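PDB 2A5Z: lambda phage protein with carbohydrate-binding module from Shewanella oneidensis, which is of unknown function but binds magnesium and, with its jelly-roll fold and carbohydrate-binding module, may recognise carbohydrate. Local coordinates for residues G27-P31 / S32-K36; A105-M109 / A110-K114; F124-P127 / S128-P132; I154-G158 / N159-G163. All coordinates share one frame; numbering follows the deposited sequence.

Interaction 1: G27-P31 / S32-K36; sequences GLMSP and SEKLK
Ser-30 and Glu-33 grip each other in both directions across the first turn of helix 31-38. The backbone N of Ser-30 donates to Glu-33 OE1 at 2.9 Å, nearly straight (165°), meeting the oxygen on its anti side a little out of the carboxylate plane. In return Glu-33 N points at Ser-30 OG, a long and weak capping bond of 3.4 Å. Because OG lies between the backbone N and the carbonyl carbon (chi1 70°), it faces the start of the helix and also stands 3.0 Å from Glu-33 OE1. This reciprocal pattern is a capping box, with Ser-30 as N-cap. The helix's own ladder begins at once: Lys-34 N bonds to Ser-30 O at 3.0 Å, and Leu-35 N to Pro-31 O at 3.0 Å.

One layer out, Met-29, a selenomethionine, brings the loop against the same turn. Its CG lies 3.7 Å from Glu-33 CB, the two side chains running alongside with opposed directions. A bend at chi3 (65°) then sets CE 3.6 Å from Lys-34 CB, across the lysine chain at about a right angle. Beyond the chain, Lys-34 NZ forms a salt bridge with Glu-33 of the third subunit, another copy of the protein, while Met-29 packs on Met-29 of the second subunit.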
loop_
_atom_site.group_PDB
_atom_site.type_symbol
_atom_site.label_atom_id
_atom_site.label_comp_id
_atom_site.label_asym_id
_atom_site.label_seq_id
_atom_site.Cartn_x
_atom_site.Cartn_y
_atom_site.Cartn_z
ATOM N N GLY C 27 15.815 -14.785 -21.706
ATOM C CA GLY C 27 16.254 -16.132 -21.342
ATOM C C GLY C 27 15.271 -16.787 -20.391
ATOM O O GLY C 27 14.117 -16.366 -20.301
ATOM N N LEU C 28 15.718 -17.819 -19.679
ATOM C CA LEU C 28 14.843 -18.492 -18.716
ATOM C C LEU C 28 14.731 -17.768 -17.371
ATOM O O LEU C 28 15.539 -16.895 -17.042
ATOM C CB LEU C 28 15.194 -19.983 -18.532
ATOM C CG LEU C 28 16.485 -20.644 -19.023
ATOM C CD1 LEU C 28 17.589 -20.572 -17.982
ATOM C CD2 LEU C 28 16.193 -22.086 -19.390
HETATM N N MSE C 29 13.702 -18.147 -16.619
HETATM C CA MSE C 29 13.384 -17.567 -15.322
HETATM C C MSE C 29 13.993 -18.426 -14.214
HETATM O O MSE C 29 13.819 -19.650 -14.208
HETATM C CB MSE C 29 11.862 -17.500 -15.174
HETATM C CG MSE C 29 11.348 -16.693 -13.989
HETATM SE SE MSE C 29 9.549 -16.744 -13.852
HETATM C CE MSE C 29 9.279 -18.467 -13.502
ATOM N N SER C 30 14.709 -17.783 -13.290
ATOM C CA SER C 30 15.352 -18.461 -12.152
ATOM C C SER C 30 14.348 -18.844 -11.055
ATOM O O SER C 30 13.253 -18.286 -11.008
ATOM C CB SER C 30 16.463 -17.581 -11.567
ATOM O OG SER C 30 15.928 -16.447 -10.901
ATOM N N PRO C 31 14.716 -19.805 -10.174
ATOM C CA PRO C 31 13.858 -20.189 -9.039
ATOM C C PRO C 31 13.500 -19.017 -8.115
ATOM O O PRO C 31 12.377 -18.945 -7.618
ATOM C CB PRO C 31 14.708 -21.227 -8.294
ATOM C CG PRO C 31 15.610 -21.791 -9.347
ATOM C CD PRO C 31 15.948 -20.619 -10.215
ATOM N N SER C 32 14.452 -18.110 -7.906
ATOM C CA SER C 32 14.256 -16.917 -7.081
ATOM C C SER C 32 13.212 -15.949 -7.672
ATOM O O SER C 32 12.450 -15.313 -6.936
ATOM C CB SER C 32 15.593 -16.201 -6.890
ATOM O OG SER C 32 15.400 -14.861 -6.473
ATOM N N GLU C 33 13.196 -15.840 -8.998
ATOM C CA GLU C 33 12.215 -15.016 -9.697
ATOM C C GLU C 33 10.837 -15.686 -9.693
ATOM O O GLU C 33 9.810 -15.007 -9.612
ATOM C CB GLU C 33 12.690 -14.706 -11.123
ATOM C CG GLU C 33 13.869 -13.721 -11.187
ATOM C CD GLU C 33 14.670 -13.784 -12.495
ATOM O OE1 GLU C 33 14.680 -14.840 -13.168
ATOM O OE2 GLU C 33 15.311 -12.767 -12.844
ATOM N N LYS C 34 10.820 -17.016 -9.772
ATOM C CA LYS C 34 9.570 -17.783 -9.733
ATOM C C LYS C 34 8.895 -17.632 -8.371
ATOM O O LYS C 34 7.684 -17.430 -8.292
ATOM C CB LYS C 34 9.814 -19.266 -10.055
ATOM C CG LYS C 34 8.538 -20.116 -10.124
ATOM C CD LYS C 34 8.824 -21.538 -10.609
ATOM C CE LYS C 34 7.561 -22.401 -10.626
ATOM N NZ LYS C 34 6.591 -22.005 -11.699
ATOM N N LEU C 35 9.695 -17.726 -7.310
ATOM C CA LEU C 35 9.218 -17.554 -5.938
ATOM C C LEU C 35 8.639 -16.159 -5.702
ATOM O O LEU C 35 7.538 -16.039 -5.172
ATOM C CB LEU C 35 10.341 -17.861 -4.939
ATOM C CG LEU C 35 10.013 -18.011 -3.448
ATOM C CD1 LEU C 35 8.988 -19.123 -3.158
ATOM C CD2 LEU C 35 11.306 -18.253 -2.668
ATOM N N LYS C 36 9.384 -15.122 -6.095
ATOM C CA LYS C 36 8.936 -13.721 -6.048
ATOM C C LYS C 36 7.560 -13.538 -6.662
ATOM O O LYS C 36 6.696 -12.876 -6.095
ATOM C CB LYS C 36 9.904 -12.820 -6.819
ATOM C CG LYS C 36 10.983 -12.160 -6.001
ATOM C CD LYS C 36 11.544 -10.969 -6.762
ATOM C CE LYS C 36 12.867 -10.528 -6.185
ATOM N NZ LYS C 36 13.414 -9.369 -6.930
#

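Interaction 2: A105-M109 / A110-K114; sequences AGMLM and AIFPK
A type I beta turn from Met-109 to Phe-112 takes the chain off the end of strand 102-107, and it is closed by Phe-112 N donating to Met-109 O at 2.9 Å. The turn folds two side chains back toward the strand end. Selenomethionine Met-107 makes a Met-aromatic contact with Phe-112 from the ring's edge: SE is 5.1 Å from the ring centroid, level with the ring plane, and about equally far from CZ and CE2. Met-107 CB lies at the same edge, 3.9 Å from Phe-112 CE2. A bend about the CG-SE bond (chi3 75°) carries Met-107 CE to 3.7 Å from Ile-111 CD1, where the two side chains cross at roughly a right angle. Ile-111 CG1 in turn sits 3.3 Å from Leu-108 O and over one face of the Phe-112 ring, toward its rim. Arg-220 binds the carbonyl oxygens of both Met-109 and Phe-112, tying the turn to another loop. Met-107 and Phe-112 rest on strand 245-254 through Phe-251 and Ala-253, Met-109 reaches Ile-228 of strand 226-228, and Met-56 of the third subunit covers Met-107 and Ile-111.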
loop_
_atom_site.group_PDB
_atom_site.type_symbol
_atom_site.label_atom_id
_atom_site.label_comp_id
_atom_site.label_asym_id
_atom_site.label_seq_id
_atom_site.Cartn_x
_atom_site.Cartn_y
_atom_site.Cartn_z
ATOM N N ALA C 105 -5.528 -8.982 11.894
ATOM C CA ALA C 105 -5.029 -8.955 10.526
ATOM C C ALA C 105 -5.934 -9.839 9.681
ATOM O O ALA C 105 -5.929 -11.066 9.813
ATOM C CB ALA C 105 -3.553 -9.425 10.460
ATOM N N GLY C 106 -6.746 -9.217 8.833
ATOM C CA GLY C 106 -7.752 -9.971 8.107
ATOM C C GLY C 106 -8.320 -9.313 6.872
ATOM O O GLY C 106 -7.909 -8.209 6.487
HETATM N N MSE C 107 -9.256 -10.028 6.247
HETATM C CA MSE C 107 -9.985 -9.561 5.054
HETATM C C MSE C 107 -11.494 -9.789 5.229
HETATM O O MSE C 107 -11.922 -10.536 6.124
HETATM C CB MSE C 107 -9.457 -10.252 3.778
HETATM C CG MSE C 107 -8.003 -9.851 3.378
HETATM SE SE MSE C 107 -7.449 -10.412 1.750
HETATM C CE MSE C 107 -8.351 -9.256 0.709
ATOM N N LEU C 108 -12.295 -9.142 4.384
ATOM C CA LEU C 108 -13.752 -9.315 4.388
ATOM C C LEU C 108 -14.155 -10.683 3.837
ATOM O O LEU C 108 -13.528 -11.197 2.904
ATOM C CB LEU C 108 -14.432 -8.213 3.559
ATOM C CG LEU C 108 -14.311 -6.777 4.071
ATOM C CD1 LEU C 108 -14.547 -5.761 2.938
ATOM C CD2 LEU C 108 -15.235 -6.512 5.269
HETATM N N MSE C 109 -15.220 -11.255 4.398
HETATM C CA MSE C 109 -15.699 -12.580 3.977
HETATM C C MSE C 109 -16.486 -12.559 2.668
HETATM O O MSE C 109 -16.494 -13.561 1.934
HETATM C CB MSE C 109 -16.511 -13.237 5.103
HETATM C CG MSE C 109 -15.712 -13.350 6.425
HETATM SE SE MSE C 109 -16.454 -14.330 7.753
HETATM C CE MSE C 109 -16.366 -15.940 6.965
ATOM N N ALA C 110 -17.119 -11.424 2.364
ATOM C CA ALA C 110 -17.971 -11.285 1.169
ATOM C C ALA C 110 -17.264 -11.649 -0.133
ATOM O O ALA C 110 -17.883 -12.157 -1.066
ATOM C CB ALA C 110 -18.542 -9.866 1.076
ATOM N N ILE C 111 -15.961 -11.388 -0.178
ATOM C CA ILE C 111 -15.168 -11.636 -1.374
ATOM C C ILE C 111 -14.622 -13.065 -1.435
ATOM O O ILE C 111 -14.025 -13.466 -2.432
ATOM C CB ILE C 111 -14.014 -10.595 -1.517
ATOM C CG1 ILE C 111 -13.037 -10.695 -0.343
ATOM C CG2 ILE C 111 -14.585 -9.168 -1.665
ATOM C CD1 ILE C 111 -11.712 -9.983 -0.576
ATOM N N PHE C 112 -14.812 -13.822 -0.354
ATOM C CA PHE C 112 -14.378 -15.218 -0.307
ATOM C C PHE C 112 -15.590 -16.111 -0.001
ATOM O O PHE C 112 -15.731 -16.619 1.111
ATOM C CB PHE C 112 -13.264 -15.430 0.733
ATOM C CG PHE C 112 -12.010 -14.619 0.474
ATOM C CD1 PHE C 112 -11.285 -14.775 -0.708
ATOM C CD2 PHE C 112 -11.552 -13.707 1.424
ATOM C CE1 PHE C 112 -10.129 -14.023 -0.951
ATOM C CE2 PHE C 112 -10.395 -12.963 1.199
ATOM C CZ PHE C 112 -9.682 -13.116 0.012
ATOM N N PRO C 113 -16.484 -16.294 -0.989
ATOM C CA PRO C 113 -17.601 -17.195 -0.749
ATOM C C PRO C 113 -17.076 -18.638 -0.671
ATOM O O PRO C 113 -15.923 -18.892 -1.050
ATOM C CB PRO C 113 -18.495 -16.978 -1.973
ATOM C CG PRO C 113 -17.571 -16.521 -3.036
ATOM C CD PRO C 113 -16.507 -15.723 -2.348
ATOM N N LYS C 114 -17.900 -19.564 -0.184
ATOM C CA LYS C 114 -17.459 -20.958 0.038
ATOM C C LYS C 114 -16.751 -21.610 -1.154
ATOM O O LYS C 114 -15.786 -22.366 -0.981
ATOM C CB LYS C 114 -18.608 -21.842 0.555
ATOM C CG LYS C 114 -19.805 -22.006 -0.364
ATOM C CD LYS C 114 -20.881 -22.828 0.328
ATOM C CE LYS C 114 -22.048 -23.138 -0.587
ATOM N NZ LYS C 114 -23.003 -21.988 -0.653
#

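Interaction 3: F124-P127 / S128-P132; sequences FKTP and SAFNP
Thr-126 and Phe-130 make the main apolar contact where the chain leaves strand 119-125 and bends sharply into the loop that follows. This loop carries the chain from the six-stranded sheet to strand 134-137 of the other large sheet, consistent with the jelly-roll fold. CE1 of the Phe-130 ring lies 3.9 Å from Thr-126 CB and 4.0 Å from Thr-126 CG2, with CZ only slightly farther from both; these two ring carbons thus rest against the aliphatic branch of the threonine. Phe-130 CG is anti to its own carbonyl carbon (chi1 -67°), which directs the ring back toward Thr-126. Pro-127 adds a looser contact, its CD standing 4.3 Å from Phe-130 CE1. Pro-127 CB and CG each lie 3.6 Å from Ala-129 O.

Polar bonds lead elsewhere in the chain. Thr-126 OG1 is bonded to Ser-180 O and Thr-183 N, while Ala-129 O accepts from the side-chain amide of Gln-134.

Across the bend itself, then, cohesion rests on dispersion between a methyl-bearing branch, a proline ring and two aromatic carbons, with nothing as directional as a hydrogen bond. Fixing the threonine hydroxyl beside strand 184-191 probably orients CB and CG2, which Phe-130 meets.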
loop_
_atom_site.group_PDB
_atom_site.type_symbol
_atom_site.label_atom_id
_atom_site.label_comp_id
_atom_site.label_asym_id
_atom_site.label_seq_id
_atom_site.Cartn_x
_atom_site.Cartn_y
_atom_site.Cartn_z
ATOM N N PHE C 124 2.950 -17.530 13.760
ATOM C CA PHE C 124 2.715 -16.818 15.015
ATOM C C PHE C 124 3.500 -17.400 16.176
ATOM O O PHE C 124 3.839 -18.590 16.178
ATOM C CB PHE C 124 1.210 -16.774 15.350
ATOM C CG PHE C 124 0.604 -18.117 15.684
ATOM C CD1 PHE C 124 0.518 -18.552 17.010
ATOM C CD2 PHE C 124 0.101 -18.939 14.681
ATOM C CE1 PHE C 124 -0.048 -19.775 17.324
ATOM C CE2 PHE C 124 -0.458 -20.181 14.990
ATOM C CZ PHE C 124 -0.538 -20.591 16.317
ATOM N N LYS C 125 3.777 -16.550 17.165
ATOM C CA LYS C 125 4.541 -16.951 18.342
ATOM C C LYS C 125 3.705 -16.773 19.596
ATOM O O LYS C 125 3.147 -15.695 19.842
ATOM C CB LYS C 125 5.837 -16.133 18.460
ATOM C CG LYS C 125 6.799 -16.641 19.549
ATOM C CD LYS C 125 8.089 -15.837 19.617
ATOM C CE LYS C 125 9.064 -16.492 20.611
ATOM N NZ LYS C 125 10.317 -15.719 20.808
ATOM N N THR C 126 3.632 -17.830 20.398
ATOM C CA THR C 126 2.974 -17.742 21.694
ATOM C C THR C 126 3.717 -16.755 22.613
ATOM O O THR C 126 4.933 -16.583 22.485
ATOM C CB THR C 126 2.823 -19.119 22.354
ATOM O OG1 THR C 126 4.083 -19.802 22.352
ATOM C CG2 THR C 126 1.791 -19.942 21.594
ATOM N N PRO C 127 2.976 -16.075 23.515
ATOM C CA PRO C 127 3.604 -15.157 24.471
ATOM C C PRO C 127 4.531 -15.900 25.448
ATOM O O PRO C 127 4.493 -17.135 25.513
ATOM C CB PRO C 127 2.404 -14.549 25.214
ATOM C CG PRO C 127 1.283 -15.501 25.022
ATOM C CD PRO C 127 1.509 -16.141 23.688
ATOM N N SER C 128 5.348 -15.161 26.199
ATOM C CA SER C 128 6.276 -15.775 27.151
ATOM C C SER C 128 5.597 -16.289 28.437
ATOM O O SER C 128 6.204 -17.045 29.214
ATOM C CB SER C 128 7.421 -14.816 27.478
ATOM O OG SER C 128 6.925 -13.658 28.114
ATOM N N ALA C 129 4.356 -15.858 28.661
ATOM C CA ALA C 129 3.498 -16.395 29.719
ATOM C C ALA C 129 2.084 -16.491 29.175
ATOM O O ALA C 129 1.583 -15.532 28.565
ATOM C CB ALA C 129 3.522 -15.491 30.964
ATOM N N PHE C 130 1.444 -17.641 29.375
ATOM C CA PHE C 130 0.016 -17.762 29.111
ATOM C C PHE C 130 -0.792 -17.066 30.212
ATOM O O PHE C 130 -0.316 -16.884 31.331
ATOM C CB PHE C 130 -0.406 -19.230 28.961
ATOM C CG PHE C 130 0.163 -19.906 27.733
ATOM C CD1 PHE C 130 -0.035 -19.368 26.462
ATOM C CD2 PHE C 130 0.898 -21.088 27.856
ATOM C CE1 PHE C 130 0.495 -19.993 25.334
ATOM C CE2 PHE C 130 1.429 -21.718 26.734
ATOM C CZ PHE C 130 1.233 -21.174 25.476
ATOM N N ASN C 131 -2.011 -16.666 29.874
ATOM C CA ASN C 131 -2.895 -15.977 30.800
ATOM C C ASN C 131 -4.320 -16.322 30.371
ATOM O O ASN C 131 -4.594 -16.376 29.166
ATOM C CB ASN C 131 -2.624 -14.463 30.730
ATOM C CG ASN C 131 -3.360 -13.671 31.800
ATOM O OD1 ASN C 131 -4.587 -13.530 31.760
ATOM N ND2 ASN C 131 -2.605 -13.113 32.743
ATOM N N PRO C 132 -5.216 -16.620 31.336
ATOM C CA PRO C 132 -6.612 -16.926 31.001
ATOM C C PRO C 132 -7.339 -15.816 30.221
ATOM O O PRO C 132 -8.366 -16.081 29.609
ATOM C CB PRO C 132 -7.274 -17.160 32.369
ATOM C CG PRO C 132 -6.319 -16.645 33.388
ATOM C CD PRO C 132 -4.957 -16.742 32.782
#

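Interaction 4: I154-G158 / N159-G163; sequences IIENG and NAFGG
Ile-154 pairs with Phe-161 through two backbone hydrogen bonds: its N donates to Phe-161 O at 2.8 Å, and Phe-161 N returns one to Ile-154 O at 2.9 Å. Their side chains lie on one face of the sheet. There CB of the isoleucine makes a CH-pi contact, 4.2 Å from the ring centroid and 24° off its normal, while CG2 touches Phe-161 CZ at 3.7 Å. The ring comes over Ile-154 because its CG takes the position between backbone N and carbonyl carbon (chi1 54°), which also brings a face above Ile-154 O. Farther along the facing strand, Ile-154 CD1 reaches Gly-163 O.

Ile-155 turns to the other face, in a non-hydrogen-bonded pair with Ala-160, and its CG1 meets Ala-160 CB at 3.9 Å. Glu-156 restores the hydrogen-bonded pattern with Asn-159. Its extended side chain brings OE1 to 3.6 Å from Phe-161 CZ, at the ring edge, with carboxylate and ring planes 79° apart.

Asn-157 and Gly-158 form the corners of a type II' turn that closes this tight beta hairpin; Asn-157 holds the first with a positive phi. A water donates to Glu-156 O (2.7 Å) and accepts from Asn-159 ND2 (2.9 Å), so it links that backbone oxygen to the asparagine side chain. Glu-156 O thus serves both Asn-159 N and the water. Placing a carboxylate oxygen at the ring's edge sets the carboxylate's negative charge, if it is ionised, near the ring hydrogens, probably a mildly attractive arrangement.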
loop_
_atom_site.group_PDB
_atom_site.type_symbol
_atom_site.label_atom_id
_atom_site.label_comp_id
_atom_site.label_asym_id
_atom_site.label_seq_id
_atom_site.Cartn_x
_atom_site.Cartn_y
_atom_site.Cartn_z
ATOM N N ILE C 154 -8.947 -21.845 17.655
ATOM C CA ILE C 154 -9.098 -20.923 18.768
ATOM C C ILE C 154 -8.036 -21.240 19.817
ATOM O O ILE C 154 -7.757 -22.399 20.097
ATOM C CB ILE C 154 -10.525 -21.012 19.377
ATOM C CG1 ILE C 154 -11.582 -20.633 18.328
ATOM C CG2 ILE C 154 -10.656 -20.123 20.639
ATOM C CD1 ILE C 154 -12.957 -21.271 18.580
ATOM N N ILE C 155 -7.428 -20.205 20.381
ATOM C CA ILE C 155 -6.444 -20.392 21.433
ATOM C C ILE C 155 -6.890 -19.600 22.653
ATOM O O ILE C 155 -6.902 -18.375 22.626
ATOM C CB ILE C 155 -5.021 -19.958 20.974
ATOM C CG1 ILE C 155 -4.580 -20.778 19.743
ATOM C CG2 ILE C 155 -4.014 -20.067 22.141
ATOM C CD1 ILE C 155 -3.347 -20.249 19.022
ATOM N N GLU C 156 -7.284 -20.311 23.707
ATOM C CA GLU C 156 -7.602 -19.692 24.994
ATOM C C GLU C 156 -6.555 -20.112 26.014
ATOM O O GLU C 156 -6.375 -21.305 26.272
ATOM C CB GLU C 156 -8.994 -20.098 25.478
ATOM C CG GLU C 156 -10.103 -19.710 24.521
ATOM C CD GLU C 156 -11.481 -20.098 25.015
ATOM O OE1 GLU C 156 -11.619 -21.145 25.688
ATOM O OE2 GLU C 156 -12.435 -19.354 24.718
ATOM N N ASN C 157 -5.869 -19.132 26.597
ATOM C CA ASN C 157 -4.798 -19.419 27.524
ATOM C C ASN C 157 -3.750 -20.270 26.769
ATOM O O ASN C 157 -3.353 -19.916 25.657
ATOM C CB ASN C 157 -5.387 -20.122 28.759
ATOM C CG ASN C 157 -4.564 -19.909 30.016
ATOM O OD1 ASN C 157 -3.427 -19.434 29.966
ATOM N ND2 ASN C 157 -5.138 -20.283 31.157
ATOM N N GLY C 158 -3.326 -21.396 27.332
ATOM C CA GLY C 158 -2.319 -22.219 26.671
ATOM C C GLY C 158 -2.871 -23.347 25.817
ATOM O O GLY C 158 -2.123 -24.242 25.417
ATOM N N ASN C 159 -4.178 -23.308 25.545
ATOM C CA ASN C 159 -4.868 -24.397 24.851
ATOM C C ASN C 159 -5.373 -24.007 23.468
ATOM O O ASN C 159 -6.096 -23.029 23.332
ATOM C CB ASN C 159 -6.049 -24.900 25.696
ATOM C CG ASN C 159 -5.604 -25.540 26.997
ATOM O OD1 ASN C 159 -4.672 -26.338 27.014
ATOM N ND2 ASN C 159 -6.277 -25.195 28.092
ATOM N N ALA C 160 -4.986 -24.785 22.459
ATOM C CA ALA C 160 -5.493 -24.617 21.097
ATOM C C ALA C 160 -6.527 -25.694 20.785
ATOM O O ALA C 160 -6.390 -26.846 21.215
ATOM C CB ALA C 160 -4.353 -24.678 20.088
ATOM N N PHE C 161 -7.553 -25.316 20.027
ATOM C CA PHE C 161 -8.594 -26.246 19.626
ATOM C C PHE C 161 -9.373 -25.663 18.472
ATOM O O PHE C 161 -9.521 -24.440 18.366
ATOM C CB PHE C 161 -9.549 -26.570 20.789
ATOM C CG PHE C 161 -10.160 -25.353 21.453
ATOM C CD1 PHE C 161 -11.421 -24.900 21.084
ATOM C CD2 PHE C 161 -9.487 -24.687 22.467
ATOM C CE1 PHE C 161 -11.992 -23.779 21.702
ATOM C CE2 PHE C 161 -10.051 -23.565 23.095
ATOM C CZ PHE C 161 -11.306 -23.114 22.707
ATOM N N GLY C 162 -9.864 -26.544 17.609
ATOM C CA GLY C 162 -10.805 -26.161 16.574
ATOM C C GLY C 162 -12.164 -25.997 17.226
ATOM O O GLY C 162 -12.497 -26.708 18.180
ATOM N N GLY C 163 -12.945 -25.049 16.728
ATOM C CA GLY C 163 -14.255 -24.803 17.301
ATOM C C GLY C 163 -15.069 -23.747 16.592
ATOM O O GLY C 163 -14.572 -23.043 15.726
HETATM O O HOH W 1 -7.886 -22.756 27.964
#

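Overall arrangement
Interactions 3 and 4 are neighbours, with centres 11 Å apart: Phe-130 packs on Gly-158, and Asn-131 N comes within 3.1 Å of Asn-157 OD1, so the loop after strand 119-125 lies against the hairpin turn. Interaction 2 joins the same sheet as interaction 4, but their nearest atoms are about 11 Å apart, and interactions 2 and 3 lie on opposite sides of the chain's centre. Interaction 1 stands apart, its centre 30 Å from that of interaction 2, though both touch the third subunit. A bound magnesium ion lies about 8 Å from the Ile-111 side chain, and the side chain of Asp-54, which binds magnesium, is about 11 Å from that of Leu-35.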